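Local atomic coordinates of DUF4621 domain-containing protein (Parabacteroides distasonis, PDB entry 4H3W), a protein that is of unknown function but is probably secreted, and is built from two beta-barrel domains. Residues I116-T121 with P161-I166. Sequence-based numbering, arbitrary orientation.
Sequences IEAENT and PGIVQI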
# COMPACT_ATOMS: atom_id res chain seq x y z
N ILE A 116 17.44 4.39 10.78
CA ILE A 116 16.27 3.63 10.41
C ILE A 116 16.59 2.81 9.17
O ILE A 116 16.83 3.37 8.11
CB ILE A 116 15.09 4.54 10.09
CG1 ILE A 116 14.86 5.50 11.27
CG2 ILE A 116 13.83 3.74 9.78
CD1 ILE A 116 14.44 6.90 10.83
N GLU A 117 16.61 1.49 9.32
CA GLU A 117 16.98 0.60 8.23
C GLU A 117 15.83 -0.33 7.94
O GLU A 117 15.34 -1.02 8.83
CB GLU A 117 18.19 -0.23 8.56
CG GLU A 117 18.75 -0.92 7.32
CD GLU A 117 20.06 -1.63 7.58
OE1 GLU A 117 20.21 -2.22 8.67
OE2 GLU A 117 20.93 -1.59 6.67
N ALA A 118 15.42 -0.37 6.68
CA ALA A 118 14.41 -1.30 6.29
C ALA A 118 15.05 -2.38 5.46
O ALA A 118 16.00 -2.10 4.74
CB ALA A 118 13.34 -0.59 5.49
N GLU A 119 14.57 -3.61 5.59
CA GLU A 119 15.10 -4.65 4.72
C GLU A 119 14.06 -5.71 4.41
O GLU A 119 13.12 -5.96 5.18
CB GLU A 119 16.37 -5.32 5.30
CG GLU A 119 16.10 -6.26 6.46
CD GLU A 119 17.33 -7.03 6.92
OE1 GLU A 119 18.42 -6.43 7.02
OE2 GLU A 119 17.19 -8.24 7.20
N ASN A 120 14.21 -6.28 3.24
CA ASN A 120 13.51 -7.49 2.89
C ASN A 120 14.52 -8.43 2.23
O ASN A 120 15.72 -8.18 2.29
CB ASN A 120 12.29 -7.18 2.05
CG ASN A 120 12.62 -6.52 0.73
OD1 ASN A 120 13.66 -6.81 0.09
ND2 ASN A 120 11.73 -5.63 0.28
N THR A 121 14.05 -9.48 1.57
CA THR A 121 14.97 -10.49 1.05
C THR A 121 15.81 -9.99 -0.11
O THR A 121 16.88 -10.54 -0.35
CB THR A 121 14.23 -11.75 0.58
OG1 THR A 121 13.25 -11.38 -0.38
CG2 THR A 121 13.56 -12.45 1.75
N PRO A 161 10.18 8.00 3.09
CA PRO A 161 9.21 7.29 2.26
C PRO A 161 9.86 6.31 1.27
O PRO A 161 9.32 5.24 1.01
CB PRO A 161 8.51 8.41 1.47
CG PRO A 161 8.64 9.61 2.37
CD PRO A 161 10.00 9.47 3.01
N GLY A 162 10.99 6.70 0.72
CA GLY A 162 11.76 5.81 -0.14
C GLY A 162 12.25 4.53 0.48
O GLY A 162 12.28 3.49 -0.20
N ILE A 163 12.57 4.52 1.77
CA ILE A 163 13.04 3.24 2.36
C ILE A 163 11.82 2.34 2.64
O ILE A 163 11.92 1.11 2.65
CB ILE A 163 13.97 3.41 3.62
CG1 ILE A 163 13.19 3.54 4.90
CG2 ILE A 163 14.95 4.60 3.48
CD1 ILE A 163 14.06 3.35 6.12
N VAL A 164 10.68 2.94 2.96
CA VAL A 164 9.46 2.17 3.23
C VAL A 164 8.91 1.54 1.96
O VAL A 164 8.33 0.47 2.01
CB VAL A 164 8.38 3.08 3.88
CG1 VAL A 164 7.01 2.43 3.86
CG2 VAL A 164 8.81 3.45 5.29
N GLN A 165 9.10 2.20 0.82
CA GLN A 165 8.45 1.72 -0.42
C GLN A 165 8.98 0.37 -0.92
O GLN A 165 8.32 -0.27 -1.70
CB GLN A 165 8.53 2.78 -1.52
CG GLN A 165 9.84 2.96 -2.24
CD GLN A 165 9.69 4.04 -3.30
OE1 GLN A 165 9.15 5.10 -3.04
NE2 GLN A 165 10.10 3.75 -4.50
N ILE A 166 10.15 -0.06 -0.46
CA ILE A 166 10.66 -1.40 -0.80
C ILE A 166 9.77 -2.54 -0.24
O ILE A 166 9.90 -3.67 -0.66
CB ILE A 166 12.13 -1.63 -0.30
CG1 ILE A 166 12.20 -1.77 1.22
CG2 ILE A 166 13.06 -0.52 -0.83
CD1 ILE A 166 13.56 -2.14 1.76
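Ala118 lies between the delta-methyls of Ile163 and Ile166, and its CB comes within 4.1 Å of Ile163 CD1 and 4.0 Å of Ile166 CD1. The two isoleucines, three residues apart, lie on one side of the short helical turn and both reach the extended chain; the small alanine lets the turn come close, with Ala118 CB only 3.6 Å from Ile163 O. In Ile163 and Ile166 CG1 sits between the backbone N and the carbonyl carbon (chi1 86° and 72°), and the extended second torsion carries CD1 out to the facing chain. The side chains of Ile116 and Ile163 cross at about a right angle, CG2 of Ile116 meeting CD1 of Ile163 at 3.7 Å. The same CD1 also rests against Ile116 O, while Ile166 CD1 lies against the backbone carbonyl of Ala118.

The polar contribution comes from Asn120. Its ND2 is 2.8 Å from Ile166 O, but the angle is too poor for a hydrogen bond; the amide donates instead to Val167 O. OD1 accepts from the backbone N of Ser122 and of the dimethyl-lysine at position 123, so an asparagine suits this loop after the strand: its oxygen holds the chain that follows, while its amide N reaches the residue after Ile166.

Residues 116-121 carry strand 109-117 onward, still backbone-bonded at Ala118 to Glu125 and at Glu119 to Gln169. Strand 109-117 lies between strands 126-134 and 172-177 in a four-stranded antiparallel sheet, and helix 161-164 with the residues just after it packs on its end and on the loop that follows.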